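Local coordinates for Lmo0135 protein (Listeria monocytogenes EGD-e, PDB 5ISU), which is the substrate-binding protein CtaP of an ABC transporter and probably captures peptides or related solutes for uptake across the membrane, at residues A[193-196]-A[202-205]; A[228-233]-A[476-481]; A[483-486]-A[492-495]. One frame throughout, in Å; residues are numbered along the deposited sequence.

Contact 1. Residues A[193-196]-A[202-205]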
ATOM      1  N   LEU A 193       0.957   2.510 -24.605  1.00 41.85           N
ATOM      2  CA  LEU A 193       2.224   3.176 -24.396  1.00 40.59           C
ATOM      3  C   LEU A 193       3.271   2.594 -25.335  1.00 40.48           C
ATOM      4  O   LEU A 193       3.093   1.488 -25.858  1.00 43.16           O
ATOM      5  CB  LEU A 193       2.687   2.909 -22.962  1.00 39.12           C
ATOM      6  CG  LEU A 193       1.764   3.128 -21.755  1.00 39.89           C
ATOM      7  CD1 LEU A 193       2.446   2.563 -20.511  1.00 39.67           C
ATOM      8  CD2 LEU A 193       1.419   4.584 -21.529  1.00 40.38           C
ATOM      9  N   GLU A 194       4.373   3.316 -25.519  1.00 40.45           N
ATOM     10  CA  GLU A 194       5.486   2.842 -26.348  1.00 43.03           C
ATOM     11  C   GLU A 194       6.798   3.123 -25.641  1.00 39.73           C
ATOM     12  O   GLU A 194       6.907   4.107 -24.903  1.00 36.16           O
ATOM     13  CB  GLU A 194       5.459   3.462 -27.751  1.00 47.54           C
ATOM     14  CG  GLU A 194       5.742   4.953 -27.823  1.00 49.55           C
ATOM     15  CD  GLU A 194       5.655   5.505 -29.242  1.00 56.51           C
ATOM     16  OE1 GLU A 194       5.401   4.736 -30.210  1.00 59.84           O
ATOM     17  OE2 GLU A 194       5.836   6.727 -29.386  1.00 62.09           O
ATOM     18  N   ARG A 195       7.809   2.294 -25.898  1.00 38.25           N
ATOM     19  CA  ARG A 195       9.079   2.427 -25.192  1.00 37.00           C
ATOM     20  C   ARG A 195       9.803   3.769 -25.335  1.00 37.97           C
ATOM     21  O   ARG A 195       9.780   4.414 -26.389  1.00 41.10           O
ATOM     22  CB  ARG A 195      10.029   1.278 -25.503  1.00 39.06           C
ATOM     23  CG  ARG A 195      10.616   1.261 -26.907  1.00 42.66           C
ATOM     24  CD  ARG A 195      11.556   0.064 -27.067  1.00 43.75           C
ATOM     25  NE  ARG A 195      11.757  -0.287 -28.465  1.00 44.47           N
ATOM     26  CZ  ARG A 195      12.372  -1.387 -28.881  1.00 47.89           C
ATOM     27  NH1 ARG A 195      12.833  -2.266 -27.998  1.00 47.51           N
ATOM     28  NH2 ARG A 195      12.509  -1.627 -30.194  1.00 50.08           N
ATOM     29  N   PHE A 196      10.429   4.184 -24.237  1.00 36.38           N
ATOM     30  CA  PHE A 196      11.217   5.403 -24.197  1.00 37.31           C
ATOM     31  C   PHE A 196      12.646   4.968 -24.387  1.00 38.41           C
ATOM     32  O   PHE A 196      13.214   4.340 -23.510  1.00 39.74           O
ATOM     33  CB  PHE A 196      10.983   6.101 -22.861  1.00 36.32           C
ATOM     34  CG  PHE A 196      11.831   7.307 -22.645  1.00 36.99           C
ATOM     35  CD1 PHE A 196      12.005   8.249 -23.652  1.00 38.90           C
ATOM     36  CD2 PHE A 196      12.376   7.560 -21.402  1.00 35.68           C
ATOM     37  CE1 PHE A 196      12.760   9.387 -23.428  1.00 40.18           C
ATOM     38  CE2 PHE A 196      13.135   8.684 -21.179  1.00 36.32           C
ATOM     39  CZ  PHE A 196      13.329   9.600 -22.189  1.00 39.22           C
ATOM     40  N   GLY A 202      18.329   1.909 -19.217  1.00 44.19           N
ATOM     41  CA  GLY A 202      18.591   1.122 -20.408  1.00 44.48           C
ATOM     42  C   GLY A 202      17.360   1.045 -21.274  1.00 45.11           C
ATOM     43  O   GLY A 202      16.231   1.015 -20.784  1.00 43.28           O
ATOM     44  N   LYS A 203      17.591   0.975 -22.572  1.00 47.35           N
ATOM     45  CA  LYS A 203      16.524   0.916 -23.566  1.00 48.25           C
ATOM     46  C   LYS A 203      15.586  -0.285 -23.307  1.00 43.84           C
ATOM     47  O   LYS A 203      16.043  -1.413 -23.257  1.00 44.91           O
ATOM     48  CB  LYS A 203      17.159   0.810 -24.977  1.00 51.56           C
ATOM     49  CG  LYS A 203      16.162   0.773 -26.135  1.00 53.05           C
ATOM     50  CD  LYS A 203      16.870   0.446 -27.438  1.00 57.53           C
ATOM     51  CE  LYS A 203      15.877   0.200 -28.562  1.00 58.47           C
ATOM     52  NZ  LYS A 203      16.560  -0.287 -29.794  1.00 60.83           N
ATOM     53  N   PRO A 204      14.271  -0.045 -23.148  1.00 41.50           N
ATOM     54  CA  PRO A 204      13.357  -1.180 -22.915  1.00 40.55           C
ATOM     55  C   PRO A 204      13.354  -2.229 -24.041  1.00 43.33           C
ATOM     56  O   PRO A 204      13.521  -1.877 -25.213  1.00 44.89           O
ATOM     57  CB  PRO A 204      11.994  -0.514 -22.817  1.00 39.10           C
ATOM     58  CG  PRO A 204      12.293   0.883 -22.396  1.00 39.72           C
ATOM     59  CD  PRO A 204      13.560   1.241 -23.100  1.00 39.95           C
ATOM     60  N   LYS A 205      13.161  -3.492 -23.667  1.00 42.17           N
ATOM     61  CA  LYS A 205      13.176  -4.606 -24.624  1.00 47.66           C
ATOM     62  C   LYS A 205      11.859  -4.751 -25.382  1.00 46.72           C
ATOM     63  O   LYS A 205      11.870  -4.978 -26.586  1.00 46.06           O
ATOM     64  CB  LYS A 205      13.559  -5.890 -23.903  1.00 51.20           C
ATOM     65  CG  LYS A 205      14.964  -5.808 -23.315  1.00 57.20           C
ATOM     66  CD  LYS A 205      15.247  -6.931 -22.341  1.00 63.84           C
ATOM     67  CE  LYS A 205      16.663  -6.854 -21.791  1.00 70.08           C
ATOM     68  NZ  LYS A 205      17.688  -7.083 -22.852  1.00 74.04           N
TER

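Contact 2. Residues A[228-233]-A[476-481]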
ATOM      1  N   GLU A 228      -4.973 -12.961 -25.457  1.00 53.89           N
ATOM      2  CA  GLU A 228      -5.477 -11.586 -25.664  1.00 55.40           C
ATOM      3  C   GLU A 228      -4.998 -10.657 -24.530  1.00 53.51           C
ATOM      4  O   GLU A 228      -5.067  -9.434 -24.653  1.00 58.21           O
ATOM      5  CB  GLU A 228      -6.997 -11.606 -25.786  1.00 58.70           C
ATOM      6  CG  GLU A 228      -7.449 -12.393 -27.026  1.00 64.72           C
ATOM      7  CD  GLU A 228      -8.915 -12.795 -27.027  1.00 67.27           C
ATOM      8  OE1 GLU A 228      -9.607 -12.531 -26.029  1.00 66.74           O
ATOM      9  OE2 GLU A 228      -9.365 -13.409 -28.031  1.00 72.97           O
ATOM     10  N   ILE A 229      -4.576 -11.268 -23.418  1.00 48.13           N
ATOM     11  CA  ILE A 229      -3.948 -10.597 -22.289  1.00 45.90           C
ATOM     12  C   ILE A 229      -2.721 -11.459 -21.997  1.00 43.03           C
ATOM     13  O   ILE A 229      -2.791 -12.694 -22.082  1.00 40.03           O
ATOM     14  CB  ILE A 229      -4.852 -10.511 -21.044  1.00 48.07           C
ATOM     15  CG1 ILE A 229      -6.037  -9.583 -21.327  1.00 50.07           C
ATOM     16  CG2 ILE A 229      -4.083  -9.961 -19.848  1.00 48.10           C
ATOM     17  CD1 ILE A 229      -7.001  -9.452 -20.172  1.00 49.70           C
ATOM     18  N   ASN A 230      -1.608 -10.807 -21.669  1.00 39.67           N
ATOM     19  CA  ASN A 230      -0.341 -11.493 -21.390  1.00 39.74           C
ATOM     20  C   ASN A 230       0.066 -11.511 -19.914  1.00 39.53           C
ATOM     21  O   ASN A 230       0.875 -12.347 -19.517  1.00 38.67           O
ATOM     22  CB  ASN A 230       0.779 -10.783 -22.140  1.00 40.81           C
ATOM     23  CG  ASN A 230       0.567 -10.762 -23.636  1.00 43.43           C
ATOM     24  OD1 ASN A 230       0.458  -9.690 -24.233  1.00 45.88           O
ATOM     25  ND2 ASN A 230       0.470 -11.940 -24.243  1.00 43.39           N
ATOM     26  N   LEU A 231      -0.489 -10.589 -19.123  1.00 36.10           N
ATOM     27  CA  LEU A 231      -0.114 -10.415 -17.724  1.00 38.57           C
ATOM     28  C   LEU A 231      -1.242  -9.790 -16.917  1.00 36.21           C
ATOM     29  O   LEU A 231      -1.888  -8.864 -17.371  1.00 37.79           O
ATOM     30  CB  LEU A 231       1.124  -9.477 -17.625  1.00 40.38           C
ATOM     31  CG  LEU A 231       1.473  -8.903 -16.223  1.00 41.85           C
ATOM     32  CD1 LEU A 231       1.785 -10.008 -15.227  1.00 41.65           C
ATOM     33  CD2 LEU A 231       2.630  -7.909 -16.292  1.00 41.84           C
ATOM     34  N   LYS A 232      -1.483 -10.321 -15.732  1.00 37.41           N
ATOM     35  CA  LYS A 232      -2.513  -9.781 -14.849  1.00 40.47           C
ATOM     36  C   LYS A 232      -2.408 -10.392 -13.468  1.00 39.07           C
ATOM     37  O   LYS A 232      -1.759 -11.424 -13.266  1.00 41.25           O
ATOM     38  CB  LYS A 232      -3.922 -10.107 -15.383  1.00 43.07           C
ATOM     39  CG  LYS A 232      -4.231 -11.607 -15.374  1.00 46.54           C
ATOM     40  CD  LYS A 232      -5.488 -11.982 -16.139  1.00 49.58           C
ATOM     41  CE  LYS A 232      -6.743 -11.408 -15.520  1.00 50.30           C
ATOM     42  NZ  LYS A 232      -7.015 -11.917 -14.148  1.00 49.80           N
ATOM     43  N   SER A 233      -3.108  -9.761 -12.542  1.00 40.11           N
ATOM     44  CA  SER A 233      -3.266 -10.248 -11.189  1.00 40.30           C
ATOM     45  C   SER A 233      -4.360 -11.325 -11.177  1.00 39.67           C
ATOM     46  O   SER A 233      -5.344 -11.231 -11.908  1.00 37.06           O
ATOM     47  CB  SER A 233      -3.679  -9.104 -10.282  1.00 41.80           C
ATOM     48  OG  SER A 233      -2.674  -8.098 -10.306  1.00 44.61           O
ATOM     49  N   SER A 476       3.992 -17.458 -20.466  1.00 49.08           N
ATOM     50  CA  SER A 476       5.280 -18.172 -20.448  1.00 51.98           C
ATOM     51  C   SER A 476       6.269 -17.790 -21.523  1.00 50.48           C
ATOM     52  O   SER A 476       7.442 -18.061 -21.371  1.00 53.79           O
ATOM     53  CB  SER A 476       5.088 -19.699 -20.423  1.00 56.45           C
ATOM     54  OG  SER A 476       4.670 -20.102 -19.131  1.00 61.58           O
ATOM     55  N   ARG A 477       5.811 -17.150 -22.590  1.00 51.80           N
ATOM     56  CA  ARG A 477       6.713 -16.678 -23.635  1.00 53.85           C
ATOM     57  C   ARG A 477       7.547 -15.447 -23.182  1.00 52.84           C
ATOM     58  O   ARG A 477       8.483 -15.050 -23.882  1.00 55.47           O
ATOM     59  CB  ARG A 477       5.922 -16.288 -24.885  1.00 57.73           C
ATOM     60  CG  ARG A 477       5.026 -17.380 -25.471  1.00 61.74           C
ATOM     61  CD  ARG A 477       4.280 -16.876 -26.696  1.00 66.64           C
ATOM     62  NE  ARG A 477       3.590 -15.616 -26.423  1.00 71.58           N
ATOM     63  CZ  ARG A 477       2.987 -14.855 -27.335  1.00 78.79           C
ATOM     64  NH1 ARG A 477       2.948 -15.220 -28.617  1.00 84.77           N
ATOM     65  NH2 ARG A 477       2.413 -13.710 -26.957  1.00 79.02           N
ATOM     66  N   TYR A 478       7.220 -14.854 -22.027  1.00 48.54           N
ATOM     67  CA  TYR A 478       7.927 -13.662 -21.544  1.00 46.14           C
ATOM     68  C   TYR A 478       8.937 -13.974 -20.439  1.00 45.52           C
ATOM     69  O   TYR A 478       8.617 -14.651 -19.468  1.00 49.20           O
ATOM     70  CB  TYR A 478       6.929 -12.599 -21.033  1.00 44.60           C
ATOM     71  CG  TYR A 478       6.055 -12.003 -22.114  1.00 45.37           C
ATOM     72  CD1 TYR A 478       4.917 -12.659 -22.546  1.00 46.85           C
ATOM     73  CD2 TYR A 478       6.367 -10.772 -22.700  1.00 45.59           C
ATOM     74  CE1 TYR A 478       4.114 -12.127 -23.540  1.00 48.97           C
ATOM     75  CE2 TYR A 478       5.563 -10.218 -23.686  1.00 47.87           C
ATOM     76  CZ  TYR A 478       4.430 -10.906 -24.107  1.00 49.97           C
ATOM     77  OH  TYR A 478       3.623 -10.399 -25.104  1.00 50.15           O
ATOM     78  N   GLY A 479      10.157 -13.478 -20.591  1.00 43.51           N
ATOM     79  CA  GLY A 479      11.183 -13.670 -19.581  1.00 44.03           C
ATOM     80  C   GLY A 479      11.473 -12.360 -18.869  1.00 43.86           C
ATOM     81  O   GLY A 479      10.863 -11.317 -19.169  1.00 40.48           O
ATOM     82  N   GLY A 480      12.391 -12.437 -17.906  1.00 45.12           N
ATOM     83  CA  GLY A 480      12.864 -11.279 -17.146  1.00 44.66           C
ATOM     84  C   GLY A 480      12.064 -10.841 -15.942  1.00 45.24           C
ATOM     85  O   GLY A 480      12.252  -9.729 -15.457  1.00 43.53           O
ATOM     86  N   GLN A 481      11.189 -11.706 -15.436  1.00 47.24           N
ATOM     87  CA  GLN A 481      10.359 -11.361 -14.278  1.00 47.03           C
ATOM     88  C   GLN A 481      11.189 -11.065 -13.015  1.00 49.46           C
ATOM     89  O   GLN A 481      10.810 -10.211 -12.207  1.00 46.19           O
ATOM     90  CB  GLN A 481       9.325 -12.460 -14.001  1.00 49.71           C
ATOM     91  CG  GLN A 481       9.902 -13.796 -13.528  1.00 53.98           C
ATOM     92  CD  GLN A 481       8.884 -14.940 -13.561  1.00 61.79           C
ATOM     93  OE1 GLN A 481       8.229 -15.189 -14.584  1.00 68.12           O
ATOM     94  NE2 GLN A 481       8.792 -15.682 -12.458  1.00 65.38           N
TER

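Contact 3. Residues A[483-486]-A[492-495]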
ATOM      1  N   ALA A 483      14.251  -9.712 -12.820  1.00 43.70           N
ATOM      2  CA  ALA A 483      14.811  -8.398 -13.021  1.00 41.39           C
ATOM      3  C   ALA A 483      13.750  -7.296 -12.987  1.00 40.10           C
ATOM      4  O   ALA A 483      14.028  -6.195 -12.517  1.00 38.83           O
ATOM      5  CB  ALA A 483      15.586  -8.355 -14.339  1.00 40.31           C
ATOM      6  N   ALA A 484      12.540  -7.583 -13.461  1.00 39.56           N
ATOM      7  CA  ALA A 484      11.479  -6.572 -13.443  1.00 37.48           C
ATOM      8  C   ALA A 484      10.954  -6.312 -12.018  1.00 38.55           C
ATOM      9  O   ALA A 484      10.339  -5.275 -11.759  1.00 36.52           O
ATOM     10  CB  ALA A 484      10.359  -6.963 -14.378  1.00 36.72           C
ATOM     11  N   THR A 485      11.213  -7.277 -11.125  1.00 38.51           N
ATOM     12  CA  THR A 485      10.866  -7.237  -9.702  1.00 38.58           C
ATOM     13  C   THR A 485       9.375  -7.148  -9.394  1.00 38.29           C
ATOM     14  O   THR A 485       8.792  -6.058  -9.439  1.00 34.86           O
ATOM     15  CB  THR A 485      11.541  -6.056  -8.925  1.00 39.62           C
ATOM     16  OG1 THR A 485      12.869  -5.821  -9.400  1.00 45.03           O
ATOM     17  CG2 THR A 485      11.563  -6.344  -7.410  1.00 39.56           C
ATOM     18  N   PRO A 486       8.751  -8.285  -9.055  1.00 38.63           N
ATOM     19  CA  PRO A 486       7.361  -8.182  -8.631  1.00 37.82           C
ATOM     20  C   PRO A 486       7.290  -7.330  -7.368  1.00 38.07           C
ATOM     21  O   PRO A 486       8.193  -7.400  -6.525  1.00 40.71           O
ATOM     22  CB  PRO A 486       6.977  -9.622  -8.335  1.00 38.57           C
ATOM     23  CG  PRO A 486       7.893 -10.442  -9.200  1.00 39.60           C
ATOM     24  CD  PRO A 486       9.188  -9.685  -9.197  1.00 39.48           C
ATOM     25  N   PHE A 492       4.823  -4.931 -11.221  1.00 36.57           N
ATOM     26  CA  PHE A 492       6.269  -4.916 -11.362  1.00 36.36           C
ATOM     27  C   PHE A 492       6.829  -3.531 -11.102  1.00 36.00           C
ATOM     28  O   PHE A 492       6.116  -2.515 -11.227  1.00 35.43           O
ATOM     29  CB  PHE A 492       6.704  -5.363 -12.748  1.00 37.34           C
ATOM     30  CG  PHE A 492       6.536  -6.833 -13.006  1.00 37.69           C
ATOM     31  CD1 PHE A 492       7.436  -7.742 -12.477  1.00 39.23           C
ATOM     32  CD2 PHE A 492       5.538  -7.297 -13.834  1.00 37.74           C
ATOM     33  CE1 PHE A 492       7.320  -9.096 -12.729  1.00 38.05           C
ATOM     34  CE2 PHE A 492       5.419  -8.648 -14.100  1.00 38.68           C
ATOM     35  CZ  PHE A 492       6.307  -9.551 -13.535  1.00 38.58           C
ATOM     36  N   ARG A 493       8.118  -3.518 -10.770  1.00 34.40           N
ATOM     37  CA  ARG A 493       8.856  -2.305 -10.473  1.00 34.27           C
ATOM     38  C   ARG A 493       9.227  -1.636 -11.761  1.00 34.00           C
ATOM     39  O   ARG A 493       9.056  -0.409 -11.905  1.00 34.05           O
ATOM     40  CB  ARG A 493      10.130  -2.657  -9.699  1.00 36.26           C
ATOM     41  CG  ARG A 493      11.007  -1.484  -9.237  1.00 37.32           C
ATOM     42  CD  ARG A 493      12.315  -1.986  -8.611  1.00 37.60           C
ATOM     43  NE  ARG A 493      13.007  -2.884  -9.540  1.00 39.11           N
ATOM     44  CZ  ARG A 493      13.773  -2.505 -10.559  1.00 38.24           C
ATOM     45  NH1 ARG A 493      14.019  -1.235 -10.792  1.00 38.36           N
ATOM     46  NH2 ARG A 493      14.290  -3.417 -11.361  1.00 40.04           N
ATOM     47  N   ASP A 494       9.701  -2.445 -12.715  1.00 32.42           N
ATOM     48  CA  ASP A 494      10.179  -1.927 -13.970  1.00 34.59           C
ATOM     49  C   ASP A 494       9.934  -2.916 -15.126  1.00 36.95           C
ATOM     50  O   ASP A 494      10.642  -3.913 -15.287  1.00 36.03           O
ATOM     51  CB  ASP A 494      11.675  -1.614 -13.832  1.00 34.98           C
ATOM     52  CG  ASP A 494      12.239  -0.827 -15.019  1.00 36.52           C
ATOM     53  OD1 ASP A 494      11.560  -0.689 -16.060  1.00 36.87           O
ATOM     54  OD2 ASP A 494      13.384  -0.333 -14.907  1.00 38.30           O
ATOM     55  N   LEU A 495       8.946  -2.577 -15.945  1.00 37.48           N
ATOM     56  CA  LEU A 495       8.543  -3.381 -17.086  1.00 39.32           C
ATOM     57  C   LEU A 495       9.551  -3.410 -18.241  1.00 40.19           C
ATOM     58  O   LEU A 495       9.405  -4.234 -19.139  1.00 38.93           O
ATOM     59  CB  LEU A 495       7.193  -2.867 -17.613  1.00 39.50           C
ATOM     60  CG  LEU A 495       5.959  -3.025 -16.716  1.00 38.23           C
ATOM     61  CD1 LEU A 495       4.784  -2.212 -17.230  1.00 38.15           C
ATOM     62  CD2 LEU A 495       5.576  -4.486 -16.630  1.00 40.83           C
TER

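Contact 1. Residues A[193-196]-A[202-205]
Arg195 and Pro204 meet across the connection that joins strand 190-195 to its antiparallel neighbour 208-213, in the four-stranded mixed sheet of a family 5 extracellular solute-binding protein. The CA atoms of Arg195 and Pro204 are 6.0 Å apart. Their side chains touch, with Arg195 CB 3.8 Å from Pro204 CB. Beyond this apolar step the arginine runs past the proline carbonyl, and Arg195 NH1 donates to Pro204 O over 2.9 Å with an N-H...O angle of 149°. The acceptor sits near the guanidinium edge, tilted 16° out of its plane. What brings the group here is the first torsion, which sets CG between backbone N and carbonyl carbon (chi1 71°), after which the chain is extended from CG to NE.

Lys203 comes over one face of the guanidinium, its extended chain placing CE 3.9 Å from Arg195 CZ, while the charged ends stay near each other, with Lys203 NZ 4.3 Å from Arg195 NH2. The cost of these like charges is probably eased by Asp16, which forms a salt bridge with Arg195 NH1, and by a long, weak ion pair between Arg195 NE and Asp207.

Further out, a backbone hydrogen bond between Arg195 and Asp207 continues the strand pairing, and Tyr180 of strand 180-186 packs against both Arg195 and Pro204. The Phe196 ring leads away from 202-205 and meets His86 edge-to-face. Its backbone stays in the contact, with Phe196 O 3.1 Å from Pro204 CD.

Contact 2. Residues A[228-233]-A[476-481]
Asn230 packs against Tyr478 in a structural contact that holds the segment after strand 462-475 beside the lead-in to strand 231-233. Along 228-233, Ile229 precedes the contact. Asn230 then points its CB at the other segment, with CG anti to the carbonyl carbon (chi1 -59°), which brings the amide against the CE1 and OH end of the tyrosine. Amide and ring planes are 50° apart; Asn230 ND2 comes within 3.7 Å of Tyr478 CE1, and Asn230 CG within 3.4 Å of Tyr478 OH. Asn230 ND2 also lies at the edge of the Arg477 guanidinium, near its plane, 3.8 Å from Arg477 NH2, a contact and not a hydrogen bond.

The polar ends are held by third parties. Asn230 OD1 accepts from Ile21 N and Asn230 ND2 donates to Asp475 OD2, consistent with the modelled amide orientation, while Tyr478 OH is hydrogen-bonded to Ser19 O.

Strand 231-233 begins at the next residue, Leu231, and pairs antiparallel with strand 462-475. Ile229 and Lys232 touch helix 217-225, Asn230 and Leu231 bond through the backbone to strand 19-24, and Leu20 of that strand packs against both Asn230 and Tyr478.

Contact 3. Residues A[483-486]-A[492-495]
The end of helix 481-484 is closed by the returning arm of a short antiparallel hairpin, in which Pro486 and Phe492 form a non-hydrogen-bonded pair with CA atoms 4.4 Å apart. Thr485 leaves the helix with positive phi (62°), and the last helical carbonyl, Ala484 O, accepts two backbone donors: Asp494 N at 3.1 Å, in the carbonyl plane on a lone pair, and Arg493 N at 3.0 Å. Arg493 N also donates to Thr485 O, so one N-H is shared between two carbonyls.

The Arg493 side chain folds back over this turn. Bent at chi3 (54°), it presents NE to Thr485 OG1 at 2.9 Å, an almost straight bond (170°) lying in the guanidinium plane, while NH2 makes a weak bond to Ala483 O. Trp54 engages the same guanidinium in a cation-pi contact. On the apolar side, Ala484 CB lies 3.6 Å from Phe492 CD1 and Pro486 CG packs at 3.8 Å from Phe492 CE1; Ile251 of strand 248-263 touches both Pro486 and Phe492.

Main-chain N-H groups thus meet Ala484 O and Thr485 O, while the arginine grips chiefly a hydroxyl; its charge would probably complement the partial negative charge at the helix end.

From the N terminus, contact 1 comes first, closing the short connection between strands 190-195 and 208-213. Contact 2 then bridges 242 intervening residues, bringing the start of strand 231-233 to the segment just after strand 462-475. Contact 3 follows at once, closing the hairpin that starts at the end of helix 481-484. The three run in series, without nesting or crossing. Contact 1 braces two strands of the four-stranded sheet and stays about 6 Å from contact 3 and 7 Å from contact 2 at the nearest atoms. Contacts 2 and 3 touch, with Leu231 CD2 3.6 Å from Phe492 CE2, and tie the C-terminal hairpin to strand 231-233.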